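Local coordinates for protein mannan endo-1,6-alpha-mannosidase (PDB 6RY0) that probably hydrolyses alpha-1,6-mannosidic linkages as a family 76 glycoside hydrolase and is thought to transfer GPI-anchored glycoproteins into the fungal cell wall, at residues Y191-T196 with V242-H247; A258-N263 with A318-F323; D88-T93 with N143-P148; M138-N143 with P153-L158. All coordinates share one frame; numbering follows the deposited sequence.

Contact 1 (Y191-T196 with V242-H247); sequences YNYKNT and VYDGGH
Asp244 OD2 takes two bonds, from Tyr193 OH and from a water that Asn195 ND2 holds; the phenol donates at 2.7 Å (Tyr193 OH to Asp244 OD2), on the anti lone pair and in the plane of its ring. Tyr193 reaches that far because its CG stands anti to the backbone N (chi1 -169°), which lays the ring along Gly245 and Gly246. The ring lies against the Gly245 backbone, with Tyr193 CE1 3.5 Å from Gly245 C. Farther along, the rim of the same ring comes over one face of His247, with Tyr193 CD1 3.3 Å from His247 NE2. Paired antiparallel bonds join the strands, Lys194 N to Gly246 O 2.9 Å and Gly246 N to Lys194 O 3.1 Å. Thr196 then closes the end, its OG1 donating to Tyr243 O at 2.7 Å and its N to Asp244 O. Strand 193-195 runs straight into helix 196-213, while Val242 and Asp244 lean on helix 261-278.

Contact 2 (A258-N263 with A318-F323); sequences AQFSYN and ADMLTF
Tyr262 CG sits between its own backbone N and carbonyl carbon (chi1 78°), whereas Phe323 CG lies anti to its carbonyl carbon, and these two settings bring the rings flat on each other. Together with Phe260 they form an aromatic cluster between the starts of two helices, 261-278 and 323-337, in the helical fold of this family 76 enzyme. The Tyr262 and Phe323 rings make a face-to-face stack, with centroids 3.6 Å apart and planes only 8° from parallel, so there is little offset between them. Tyr262 CZ meets Phe323 CZ at 3.4 Å. The opposite face of Phe323 is taken by the backbone of Met320, whose CA lies over the ring centre; Phe323 is thus sandwiched between a phenol and its own preceding turn. Phe260 comes to the rim of Phe323, its CD1 near the plane of that ring and 3.7 Å from Phe323 CE2, with the two planes 84° apart. The extended Met320 chain crosses Phe260 obliquely in a Met-aromatic contact, with Met320 CE 3.7 Å from Phe260 CE1. No hydrogen bond crosses between the two segments. Ser261 OG, which bonds to Glu306, lies beside the base of the stacked ring, 3.3 Å from Phe323 CB.

Contact 3 (D88-T93 with N143-P148); sequences DYWHLT and NKFPNP
A Schellman motif ends helix 127-142, and the residues around it, Asn143 to Pro146, pack against the last turns of helix 76-93. Asn143 lays its amide on the face of the His91 imidazole, the planes 12° apart and OD1 over the ring centre, 3.5 Å from His91 NE2. In the Asp88 conformer given here, Asn143 ND2 donates to Asp88 OD1 at 3.1 Å; the acceptor lies in the amide plane, but the N-H meets the carboxylate on its anti side, tilted 33° out of plane. That bond would hold the amide's rotation, and in the same conformer Asp88 OD2 pairs with Arg329. At the turn itself Lys144 takes positive phi (58°), as the Schellman motif requires, and Lys144 O lies 3.4 Å from Trp90 CH2. Asn143 O meets the indole edge at Trp90 CZ3, 3.2 Å away, and also accepts from a water 2.7 Å off that touches His91 ND1. Phe145 turns its edge toward the Trp90 face in an offset edge-to-face pair, Phe145 CD1 to Trp90 CE3 3.7 Å, and Pro146 CD lies over one indole face, toward its rim.

Contact 4 (M138-N143 with P153-L158); sequences MLAAEN and PQWLAL
The chief interaction is a CH-pi contact: the methyl of Ala140 sits over the five-membered ring of Trp155, its CB 3.5 Å from the ring centroid and 11° off the normal. In Trp155, chi1 (-53°, CG anti to the carbonyl carbon) carries the indole toward helix 127-142 and chi2 (132°) turns its face to it. The remaining touches are apolar and looser. Ala141 CB lies 4.2 Å from Trp155 CB and 4.4 Å from Leu156 CB, so its methyl touches the bases of both, and the CE methyl of Met138 reaches Leu156 CD1 at 4.4 Å. As for polar bonds, none crosses between the two segments; the indole NE1 instead donates to Pro146 O in the connecting loop. Met103 and Met106 of helix 99-108 also pack on Trp155. Small alanines on helix 127-142 thus let the first turn of helix 155-167 come close, with Ala141 and Trp155 CA atoms 5.5 Å apart, a close pairing of two helices consecutive in the chain, in a mainly helical fold.

Overall arrangement
Contacts 3 and 4 share Asn143 and lie together, centres about 10 Å apart: one joins the end of helix 127-142 to helix 76-93, the other joins the same helix to helix 155-167. Contacts 1 and 2 also touch, where Asp244 meets Phe260 and Asn263, on the far side of the chain's centre from contact 3. Contact 2 is the most central, about 10 Å from that centre, and is mainly aromatic and apolar, with no hydrogen bond across; buried contact 4, also without one, rests on alkyl packing and a CH-pi contact. Contact 1 is buried too, yet backbone and side-chain hydrogen bonds dominate it. Partly buried contact 3 mixes stacking with a water and a carboxylate-amide bond.

Contact 1 (Y191-T196 with V242-H247)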
loop_
_atom_site.group_PDB
_atom_site.type_symbol
_atom_site.label_atom_id
_atom_site.label_comp_id
_atom_site.label_asym_id
_atom_site.label_seq_id
_atom_site.Cartn_x
_atom_site.Cartn_y
_atom_site.Cartn_z
ATOM N N TYR A 191 17.044 12.067 2.754
ATOM C CA TYR A 191 16.686 12.420 4.124
ATOM C C TYR A 191 16.176 13.860 4.210
ATOM O O TYR A 191 15.412 14.187 5.104
ATOM C CB TYR A 191 17.884 12.237 5.037
ATOM C CG TYR A 191 17.611 12.405 6.522
ATOM C CD1 TYR A 191 16.922 11.432 7.256
ATOM C CD2 TYR A 191 18.091 13.508 7.198
ATOM C CE1 TYR A 191 16.725 11.574 8.627
ATOM C CE2 TYR A 191 17.899 13.656 8.552
ATOM C CZ TYR A 191 17.219 12.690 9.267
ATOM O OH TYR A 191 17.044 12.861 10.633
ATOM N N ASN A 192 16.587 14.710 3.270
ATOM C CA ASN A 192 16.136 16.092 3.217
ATOM C C ASN A 192 14.781 16.299 2.535
ATOM O O ASN A 192 14.316 17.427 2.460
ATOM C CB ASN A 192 17.190 16.953 2.509
ATOM C CG ASN A 192 17.361 16.602 1.027
ATOM O OD1 ASN A 192 17.139 15.491 0.593
ATOM N ND2 ASN A 192 17.780 17.577 0.245
ATOM N N TYR A 193 14.150 15.227 2.064
ATOM C CA TYR A 193 12.869 15.315 1.379
ATOM C C TYR A 193 11.772 14.849 2.331
ATOM O O TYR A 193 11.759 13.694 2.758
ATOM C CB TYR A 193 12.902 14.436 0.133
ATOM C CG TYR A 193 11.768 14.591 -0.859
ATOM C CD1 TYR A 193 11.404 15.838 -1.348
ATOM C CD2 TYR A 193 11.118 13.479 -1.400
ATOM C CE1 TYR A 193 10.397 15.968 -2.307
ATOM C CE2 TYR A 193 10.120 13.614 -2.358
ATOM C CZ TYR A 193 9.774 14.860 -2.819
ATOM O OH TYR A 193 8.796 15.045 -3.776
ATOM N N LYS A 194 10.865 15.746 2.688
ATOM C CA LYS A 194 9.694 15.368 3.478
ATOM C C LYS A 194 8.566 15.154 2.485
ATOM O O LYS A 194 8.082 16.095 1.866
ATOM C CB LYS A 194 9.347 16.424 4.517
ATOM C CG LYS A 194 10.333 16.463 5.686
ATOM C CD LYS A 194 9.933 17.315 6.856
ATOM C CE LYS A 194 10.801 16.971 8.042
ATOM N NZ LYS A 194 10.381 17.675 9.298
ATOM N N ASN A 195 8.201 13.899 2.284
ATOM C CA ASN A 195 7.304 13.576 1.223
ATOM C C ASN A 195 5.971 13.058 1.713
ATOM O O ASN A 195 5.793 12.636 2.853
ATOM C CB ASN A 195 7.934 12.660 0.207
ATOM C CG ASN A 195 8.375 11.352 0.744
ATOM O OD1 ASN A 195 8.295 11.051 1.942
ATOM N ND2 ASN A 195 8.857 10.521 -0.156
ATOM N N THR A 196 4.997 13.129 0.818
ATOM C CA THR A 196 3.669 12.684 1.155
ATOM C C THR A 196 3.640 11.234 1.550
ATOM O O THR A 196 3.011 10.901 2.558
ATOM C CB THR A 196 2.711 12.981 0.012
ATOM O OG1 THR A 196 2.750 14.388 -0.175
ATOM C CG2 THR A 196 1.320 12.492 0.330
ATOM N N VAL A 242 -3.154 15.812 -4.456
ATOM C CA VAL A 242 -2.170 15.406 -3.465
ATOM C C VAL A 242 -0.809 15.281 -4.132
ATOM O O VAL A 242 -0.568 14.397 -4.979
ATOM C CB VAL A 242 -2.583 14.111 -2.751
ATOM C CG1 VAL A 242 -1.518 13.719 -1.719
ATOM C CG2 VAL A 242 -3.945 14.280 -2.077
ATOM N N TYR A 243 0.056 16.231 -3.815
ATOM C CA TYR A 243 1.363 16.372 -4.413
ATOM C C TYR A 243 2.390 15.458 -3.720
ATOM O O TYR A 243 2.074 14.738 -2.788
ATOM C CB TYR A 243 1.777 17.850 -4.325
ATOM C CG TYR A 243 0.755 18.779 -4.964
ATOM C CD1 TYR A 243 0.299 18.556 -6.247
ATOM C CD2 TYR A 243 0.248 19.847 -4.253
ATOM C CE1 TYR A 243 -0.633 19.397 -6.822
ATOM C CE2 TYR A 243 -0.688 20.691 -4.809
ATOM C CZ TYR A 243 -1.138 20.458 -6.114
ATOM O OH TYR A 243 -2.071 21.272 -6.726
ATOM N N ASP A 244 3.605 15.483 -4.227
ATOM C CA ASP A 244 4.580 14.469 -3.852
ATOM C C ASP A 244 5.426 14.808 -2.627
ATOM O O ASP A 244 5.739 13.912 -1.854
ATOM C CB ASP A 244 5.501 14.142 -5.035
ATOM C CG ASP A 244 6.252 12.852 -4.804
ATOM O OD1 ASP A 244 5.558 11.800 -4.849
ATOM O OD2 ASP A 244 7.476 12.861 -4.526
ATOM N N GLY A 245 5.822 16.049 -2.440
ATOM C CA GLY A 245 6.692 16.396 -1.320
ATOM C C GLY A 245 7.420 17.709 -1.529
ATOM O O GLY A 245 7.125 18.418 -2.491
ATOM N N GLY A 246 8.333 18.000 -0.609
ATOM C CA GLY A 246 9.135 19.206 -0.652
ATOM C C GLY A 246 10.372 18.986 0.206
ATOM O O GLY A 246 10.447 18.008 0.958
ATOM N N HIS A 247 11.362 19.865 0.102
ATOM C CA HIS A 247 12.633 19.687 0.789
ATOM C C HIS A 247 12.799 20.621 1.974
ATOM O O HIS A 247 12.425 21.814 1.933
ATOM C CB HIS A 247 13.798 19.913 -0.168
ATOM C CG HIS A 247 13.873 18.897 -1.259
ATOM N ND1 HIS A 247 13.254 19.074 -2.475
ATOM C CD2 HIS A 247 14.488 17.693 -1.319
ATOM C CE1 HIS A 247 13.486 18.021 -3.242
ATOM N NE2 HIS A 247 14.229 17.163 -2.560
HETATM O O HOH W 1 16.086 14.302 -2.148
HETATM O O HOH W 2 8.063 10.687 -2.910
#

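Contact 2 (A258-N263 with A318-F323)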
loop_
_atom_site.group_PDB
_atom_site.type_symbol
_atom_site.label_atom_id
_atom_site.label_comp_id
_atom_site.label_asym_id
_atom_site.label_seq_id
_atom_site.Cartn_x
_atom_site.Cartn_y
_atom_site.Cartn_z
ATOM N N ALA A 258 4.038 16.552 -8.823
ATOM C CA ALA A 258 3.653 15.267 -9.403
ATOM C C ALA A 258 2.587 14.628 -8.523
ATOM O O ALA A 258 2.719 14.567 -7.307
ATOM C CB ALA A 258 4.849 14.328 -9.511
ATOM N N GLN A 259 1.557 14.120 -9.172
ATOM C CA GLN A 259 0.389 13.492 -8.544
ATOM C C GLN A 259 0.396 11.994 -8.807
ATOM O O GLN A 259 -0.078 11.535 -9.848
ATOM C CB GLN A 259 -0.892 14.114 -9.055
ATOM C CG GLN A 259 -1.091 15.565 -8.617
ATOM C CD GLN A 259 -2.359 16.141 -9.216
ATOM O OE1 GLN A 259 -3.478 15.643 -8.909
ATOM N NE2 GLN A 259 -2.235 17.134 -10.015
ATOM N N PHE A 260 0.940 11.228 -7.859
ATOM C CA PHE A 260 0.940 9.783 -7.956
ATOM C C PHE A 260 -0.324 9.239 -7.309
ATOM O O PHE A 260 -0.723 9.676 -6.209
ATOM C CB PHE A 260 2.189 9.186 -7.314
ATOM C CG PHE A 260 3.445 9.526 -8.060
ATOM C CD1 PHE A 260 3.746 8.859 -9.228
ATOM C CD2 PHE A 260 4.286 10.529 -7.640
ATOM C CE1 PHE A 260 4.865 9.184 -9.950
ATOM C CE2 PHE A 260 5.417 10.865 -8.369
ATOM C CZ PHE A 260 5.694 10.196 -9.514
ATOM N N SER A 261 -0.939 8.261 -7.966
ATOM C CA SER A 261 -2.252 7.797 -7.554
ATOM C C SER A 261 -2.267 7.300 -6.116
ATOM O O SER A 261 -3.227 7.547 -5.371
ATOM C CB SER A 261 -2.701 6.693 -8.499
ATOM O OG SER A 261 -1.906 5.534 -8.396
ATOM N N TYR A 262 -1.214 6.604 -5.716
ATOM C CA TYR A 262 -1.219 5.971 -4.394
ATOM C C TYR A 262 -1.169 6.985 -3.267
ATOM O O TYR A 262 -1.548 6.643 -2.155
ATOM C CB TYR A 262 -0.113 4.905 -4.260
ATOM C CG TYR A 262 1.324 5.364 -4.027
ATOM C CD1 TYR A 262 1.837 6.553 -4.558
ATOM C CD2 TYR A 262 2.177 4.578 -3.281
ATOM C CE1 TYR A 262 3.152 6.940 -4.359
ATOM C CE2 TYR A 262 3.505 4.968 -3.097
ATOM C CZ TYR A 262 3.985 6.161 -3.616
ATOM O OH TYR A 262 5.280 6.574 -3.416
ATOM N N ASN A 263 -0.672 8.185 -3.504
ATOM C CA ASN A 263 -0.645 9.194 -2.450
ATOM C C ASN A 263 -2.039 9.657 -2.092
ATOM O O ASN A 263 -2.465 9.592 -0.927
ATOM C CB ASN A 263 0.243 10.390 -2.847
ATOM C CG ASN A 263 1.689 10.177 -2.521
ATOM O OD1 ASN A 263 2.014 9.504 -1.539
ATOM N ND2 ASN A 263 2.578 10.795 -3.292
ATOM N N ALA A 318 9.570 0.774 -11.811
ATOM C CA ALA A 318 9.032 -0.435 -11.204
ATOM C C ALA A 318 8.055 -0.088 -10.082
ATOM O O ALA A 318 6.991 -0.696 -9.962
ATOM C CB ALA A 318 10.148 -1.311 -10.682
ATOM N N ASP A 319 8.416 0.872 -9.238
ATOM C CA ASP A 319 7.543 1.213 -8.138
ATOM C C ASP A 319 6.168 1.701 -8.675
ATOM O O ASP A 319 5.102 1.311 -8.202
ATOM C CB ASP A 319 8.125 2.337 -7.272
ATOM C CG ASP A 319 9.327 1.944 -6.446
ATOM O OD1 ASP A 319 9.775 0.780 -6.401
ATOM O OD2 ASP A 319 9.760 2.858 -5.731
ATOM N N MET A 320 6.208 2.586 -9.666
ATOM C CA MET A 320 4.993 3.213 -10.181
ATOM C C MET A 320 4.013 2.225 -10.816
ATOM O O MET A 320 2.804 2.450 -10.800
ATOM C CB MET A 320 5.349 4.304 -11.207
ATOM C CG MET A 320 6.136 5.447 -10.604
ATOM S SD MET A 320 6.778 6.533 -11.900
ATOM C CE MET A 320 7.991 7.439 -10.936
ATOM N N LEU A 321 4.529 1.115 -11.339
ATOM C CA LEU A 321 3.688 0.093 -11.957
ATOM C C LEU A 321 2.765 -0.602 -10.968
ATOM O O LEU A 321 1.797 -1.251 -11.368
ATOM C CB LEU A 321 4.587 -0.899 -12.693
ATOM C CG LEU A 321 5.435 -0.310 -13.823
ATOM C CD1 LEU A 321 6.511 -1.277 -14.231
ATOM C CD2 LEU A 321 4.588 0.102 -15.014
ATOM N N THR A 322 3.069 -0.473 -9.674
ATOM C CA THR A 322 2.268 -1.104 -8.627
ATOM C C THR A 322 1.141 -0.214 -8.111
ATOM O O THR A 322 0.246 -0.694 -7.421
ATOM C CB THR A 322 3.117 -1.504 -7.422
ATOM O OG1 THR A 322 3.522 -0.345 -6.688
ATOM C CG2 THR A 322 4.321 -2.314 -7.825
ATOM N N PHE A 323 1.183 1.084 -8.395
ATOM C CA PHE A 323 0.318 1.997 -7.629
ATOM C C PHE A 323 -1.151 1.749 -7.889
ATOM O O PHE A 323 -1.972 1.791 -6.967
ATOM C CB PHE A 323 0.665 3.462 -7.884
ATOM C CG PHE A 323 2.041 3.911 -7.470
ATOM C CD1 PHE A 323 2.864 3.162 -6.608
ATOM C CD2 PHE A 323 2.528 5.134 -7.929
ATOM C CE1 PHE A 323 4.121 3.620 -6.246
ATOM C CE2 PHE A 323 3.770 5.587 -7.551
ATOM C CZ PHE A 323 4.572 4.832 -6.721
#

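Contact 3 (D88-T93 with N143-P148)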
loop_
_atom_site.group_PDB
_atom_site.type_symbol
_atom_site.label_atom_id
_atom_site.label_comp_id
_atom_site.label_asym_id
_atom_site.label_seq_id
_atom_site.Cartn_x
_atom_site.Cartn_y
_atom_site.Cartn_z
ATOM N N ASP A 88 -4.948 -9.811 1.097
ATOM C CA ASP A 88 -6.233 -9.374 0.540
ATOM C C ASP A 88 -6.841 -10.440 -0.377
ATOM O O ASP A 88 -8.044 -10.681 -0.322
ATOM C CB ASP A 88 -6.126 -8.034 -0.194
ATOM C CG ASP A 88 -6.601 -6.859 0.621
ATOM O OD1 ASP A 88 -7.361 -7.034 1.599
ATOM O OD2 ASP A 88 -6.209 -5.723 0.223
ATOM N N TYR A 89 -6.025 -11.059 -1.224
ATOM C CA TYR A 89 -6.521 -12.102 -2.133
ATOM C C TYR A 89 -7.265 -13.185 -1.366
ATOM O O TYR A 89 -8.388 -13.561 -1.738
ATOM C CB TYR A 89 -5.368 -12.686 -2.943
ATOM C CG TYR A 89 -5.755 -13.923 -3.724
ATOM C CD1 TYR A 89 -6.497 -13.839 -4.873
ATOM C CD2 TYR A 89 -5.389 -15.189 -3.274
ATOM C CE1 TYR A 89 -6.899 -15.000 -5.562
ATOM C CE2 TYR A 89 -5.789 -16.337 -3.938
ATOM C CZ TYR A 89 -6.567 -16.229 -5.069
ATOM O OH TYR A 89 -7.033 -17.320 -5.752
ATOM N N TRP A 90 -6.661 -13.709 -0.304
ATOM C CA TRP A 90 -7.322 -14.737 0.481
ATOM C C TRP A 90 -8.602 -14.205 1.121
ATOM O O TRP A 90 -9.623 -14.892 1.149
ATOM C CB TRP A 90 -6.353 -15.295 1.524
ATOM C CG TRP A 90 -7.048 -16.058 2.602
ATOM C CD1 TRP A 90 -7.568 -17.326 2.558
ATOM C CD2 TRP A 90 -7.344 -15.555 3.906
ATOM N NE1 TRP A 90 -8.145 -17.637 3.764
ATOM C CE2 TRP A 90 -8.029 -16.557 4.607
ATOM C CE3 TRP A 90 -7.111 -14.326 4.529
ATOM C CZ2 TRP A 90 -8.480 -16.373 5.935
ATOM C CZ3 TRP A 90 -7.556 -14.139 5.815
ATOM C CH2 TRP A 90 -8.209 -15.150 6.514
ATOM N N HIS A 91 -8.547 -12.997 1.674
ATOM C CA HIS A 91 -9.711 -12.383 2.291
ATOM C C HIS A 91 -10.885 -12.254 1.321
ATOM O O HIS A 91 -12.036 -12.388 1.706
ATOM C CB HIS A 91 -9.270 -11.027 2.839
ATOM C CG HIS A 91 -10.342 -10.134 3.351
ATOM N ND1 HIS A 91 -11.065 -10.402 4.480
ATOM C CD2 HIS A 91 -10.740 -8.911 2.933
ATOM C CE1 HIS A 91 -11.880 -9.385 4.730
ATOM N NE2 HIS A 91 -11.706 -8.460 3.799
ATOM N N LEU A 92 -10.582 -11.890 0.077
ATOM C CA LEU A 92 -11.581 -11.587 -0.938
ATOM C C LEU A 92 -12.128 -12.841 -1.610
ATOM O O LEU A 92 -13.266 -12.873 -2.047
ATOM C CB LEU A 92 -10.958 -10.662 -1.988
ATOM C CG LEU A 92 -10.769 -9.230 -1.473
ATOM C CD1 LEU A 92 -9.704 -8.500 -2.263
ATOM C CD2 LEU A 92 -12.052 -8.460 -1.476
ATOM N N THR A 93 -11.292 -13.877 -1.750
ATOM C CA THR A 93 -11.651 -15.063 -2.518
ATOM C C THR A 93 -11.907 -16.315 -1.690
ATOM O O THR A 93 -12.564 -17.220 -2.158
ATOM C CB THR A 93 -10.558 -15.415 -3.549
ATOM O OG1 THR A 93 -9.407 -15.909 -2.868
ATOM C CG2 THR A 93 -10.252 -14.290 -4.502
ATOM N N ASN A 143 -7.853 -8.634 8.468
ATOM C CA ASN A 143 -8.448 -9.690 7.648
ATOM C C ASN A 143 -8.483 -11.037 8.374
ATOM O O ASN A 143 -8.900 -12.031 7.813
ATOM C CB ASN A 143 -7.701 -9.803 6.317
ATOM C CG ASN A 143 -8.017 -8.677 5.369
ATOM O OD1 ASN A 143 -8.799 -7.796 5.687
ATOM N ND2 ASN A 143 -7.378 -8.681 4.184
ATOM N N LYS A 144 -8.031 -11.078 9.620
ATOM C CA LYS A 144 -7.975 -12.323 10.395
ATOM C C LYS A 144 -7.117 -13.368 9.684
ATOM O O LYS A 144 -7.387 -14.556 9.724
ATOM C CB LYS A 144 -9.377 -12.831 10.747
ATOM C CG LYS A 144 -10.156 -11.846 11.563
ATOM C CD LYS A 144 -11.559 -12.309 11.916
ATOM C CE LYS A 144 -11.598 -13.500 12.793
ATOM N NZ LYS A 144 -13.012 -13.724 13.160
ATOM N N PHE A 145 -6.060 -12.894 9.026
ATOM C CA PHE A 145 -5.089 -13.803 8.403
ATOM C C PHE A 145 -4.525 -14.703 9.504
ATOM O O PHE A 145 -4.253 -14.237 10.613
ATOM C CB PHE A 145 -4.005 -12.958 7.733
ATOM C CG PHE A 145 -3.085 -13.696 6.813
ATOM C CD1 PHE A 145 -3.546 -14.226 5.632
ATOM C CD2 PHE A 145 -1.750 -13.775 7.078
ATOM C CE1 PHE A 145 -2.704 -14.868 4.763
ATOM C CE2 PHE A 145 -0.899 -14.400 6.217
ATOM C CZ PHE A 145 -1.383 -14.965 5.063
ATOM N N PRO A 146 -4.319 -15.995 9.230
ATOM C CA PRO A 146 -3.859 -16.867 10.313
ATOM C C PRO A 146 -2.650 -16.334 11.048
ATOM O O PRO A 146 -1.720 -15.773 10.465
ATOM C CB PRO A 146 -3.547 -18.182 9.585
ATOM C CG PRO A 146 -4.536 -18.178 8.434
ATOM C CD PRO A 146 -4.599 -16.741 7.988
ATOM N N ASN A 147 -2.652 -16.518 12.352
ATOM C CA ASN A 147 -1.591 -15.999 13.190
ATOM C C ASN A 147 -0.307 -16.771 13.018
ATOM O O ASN A 147 -0.328 -17.994 12.918
ATOM C CB ASN A 147 -1.992 -16.078 14.656
ATOM C CG ASN A 147 -3.119 -15.146 15.026
ATOM O OD1 ASN A 147 -3.308 -14.077 14.428
ATOM N ND2 ASN A 147 -3.868 -15.517 16.048
ATOM N N PRO A 148 0.831 -16.088 13.102
ATOM C CA PRO A 148 2.128 -16.767 13.227
ATOM C C PRO A 148 2.184 -17.624 14.462
ATOM O O PRO A 148 1.381 -17.432 15.378
ATOM C CB PRO A 148 3.135 -15.601 13.362
ATOM C CG PRO A 148 2.430 -14.429 12.695
ATOM C CD PRO A 148 0.996 -14.624 13.115
HETATM O O HOH W 3 -10.823 -12.615 5.978
#

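Contact 4 (M138-N143 with P153-L158)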
loop_
_atom_site.group_PDB
_atom_site.type_symbol
_atom_site.label_atom_id
_atom_site.label_comp_id
_atom_site.label_asym_id
_atom_site.label_seq_id
_atom_site.Cartn_x
_atom_site.Cartn_y
_atom_site.Cartn_z
ATOM N N MET A 138 -0.830 -4.841 9.359
ATOM C CA MET A 138 -2.120 -4.303 9.792
ATOM C C MET A 138 -3.262 -4.987 9.054
ATOM O O MET A 138 -4.270 -5.368 9.645
ATOM C CB MET A 138 -2.145 -2.796 9.563
ATOM C CG MET A 138 -3.323 -2.068 10.151
ATOM S SD MET A 138 -3.364 -2.016 11.939
ATOM C CE MET A 138 -4.723 -3.114 12.333
ATOM N N LEU A 139 -3.087 -5.162 7.742
ATOM C CA LEU A 139 -4.094 -5.811 6.893
ATOM C C LEU A 139 -4.289 -7.266 7.335
ATOM O O LEU A 139 -5.413 -7.758 7.364
ATOM C CB LEU A 139 -3.629 -5.759 5.428
ATOM C CG LEU A 139 -4.661 -6.266 4.438
ATOM C CD1 LEU A 139 -5.917 -5.380 4.406
ATOM C CD2 LEU A 139 -4.035 -6.329 3.054
ATOM N N ALA A 140 -3.205 -7.959 7.677
ATOM C CA ALA A 140 -3.327 -9.324 8.168
ATOM C C ALA A 140 -4.169 -9.375 9.437
ATOM O O ALA A 140 -5.018 -10.242 9.588
ATOM C CB ALA A 140 -1.935 -9.916 8.362
ATOM N N ALA A 141 -3.976 -8.422 10.355
ATOM C CA ALA A 141 -4.819 -8.371 11.565
ATOM C C ALA A 141 -6.283 -8.072 11.193
ATOM O O ALA A 141 -7.211 -8.723 11.678
ATOM C CB ALA A 141 -4.281 -7.351 12.564
ATOM N N GLU A 142 -6.497 -7.082 10.328
ATOM C CA GLU A 142 -7.854 -6.718 9.912
ATOM C C GLU A 142 -8.586 -7.833 9.211
ATOM O O GLU A 142 -9.816 -7.945 9.306
ATOM C CB GLU A 142 -7.780 -5.507 8.958
ATOM C CG GLU A 142 -7.380 -4.211 9.639
ATOM C CD GLU A 142 -6.893 -3.144 8.681
ATOM O OE1 GLU A 142 -6.649 -3.454 7.491
ATOM O OE2 GLU A 142 -6.709 -1.975 9.133
ATOM N N ASN A 143 -7.853 -8.634 8.468
ATOM C CA ASN A 143 -8.448 -9.690 7.648
ATOM C C ASN A 143 -8.483 -11.037 8.374
ATOM O O ASN A 143 -8.900 -12.031 7.813
ATOM C CB ASN A 143 -7.701 -9.803 6.317
ATOM C CG ASN A 143 -8.017 -8.677 5.369
ATOM O OD1 ASN A 143 -8.799 -7.796 5.687
ATOM N ND2 ASN A 143 -7.378 -8.681 4.184
ATOM N N PRO A 153 6.528 -12.988 16.081
ATOM C CA PRO A 153 5.807 -11.722 16.154
ATOM C C PRO A 153 4.423 -11.858 15.535
ATOM O O PRO A 153 4.262 -12.469 14.495
ATOM C CB PRO A 153 6.696 -10.782 15.354
ATOM C CG PRO A 153 8.013 -11.376 15.331
ATOM C CD PRO A 153 7.789 -12.848 15.350
ATOM N N GLN A 154 3.448 -11.238 16.163
ATOM C CA GLN A 154 2.072 -11.288 15.741
ATOM C C GLN A 154 1.724 -10.080 14.873
ATOM O O GLN A 154 2.377 -9.029 14.950
ATOM C CB GLN A 154 1.176 -11.371 16.989
ATOM C CG GLN A 154 1.423 -12.632 17.825
ATOM C CD GLN A 154 1.093 -13.891 17.066
ATOM O OE1 GLN A 154 -0.001 -14.025 16.513
ATOM N NE2 GLN A 154 2.029 -14.806 17.001
ATOM N N TRP A 155 0.694 -10.203 14.026
ATOM C CA TRP A 155 0.426 -9.175 13.040
ATOM C C TRP A 155 0.165 -7.791 13.647
ATOM O O TRP A 155 0.754 -6.796 13.232
ATOM C CB TRP A 155 -0.731 -9.564 12.109
ATOM C CG TRP A 155 -0.586 -10.893 11.458
ATOM C CD1 TRP A 155 -1.565 -11.843 11.407
ATOM C CD2 TRP A 155 0.530 -11.403 10.698
ATOM N NE1 TRP A 155 -1.133 -12.916 10.673
ATOM C CE2 TRP A 155 0.147 -12.678 10.228
ATOM C CE3 TRP A 155 1.804 -10.933 10.378
ATOM C CZ2 TRP A 155 1.011 -13.478 9.496
ATOM C CZ3 TRP A 155 2.664 -11.731 9.654
ATOM C CH2 TRP A 155 2.265 -12.982 9.218
ATOM N N LEU A 156 -0.734 -7.712 14.628
ATOM C CA LEU A 156 -1.028 -6.436 15.235
ATOM C C LEU A 156 0.249 -5.852 15.868
ATOM O O LEU A 156 0.541 -4.667 15.714
ATOM C CB LEU A 156 -2.136 -6.556 16.279
ATOM C CG LEU A 156 -2.443 -5.277 17.082
ATOM C CD1 LEU A 156 -2.947 -4.168 16.206
ATOM C CD2 LEU A 156 -3.443 -5.576 18.179
ATOM N N ALA A 157 1.004 -6.690 16.575
ATOM C CA ALA A 157 2.238 -6.252 17.210
ATOM C C ALA A 157 3.241 -5.692 16.201
ATOM O O ALA A 157 3.973 -4.749 16.510
ATOM C CB ALA A 157 2.865 -7.381 17.990
ATOM N N LEU A 158 3.316 -6.294 15.022
ATOM C CA LEU A 158 4.215 -5.789 13.987
ATOM C C LEU A 158 3.768 -4.427 13.490
ATOM O O LEU A 158 4.594 -3.514 13.310
ATOM C CB LEU A 158 4.305 -6.794 12.832
ATOM C CG LEU A 158 5.133 -8.050 13.141
ATOM C CD1 LEU A 158 4.830 -9.129 12.139
ATOM C CD2 LEU A 158 6.627 -7.720 13.187
#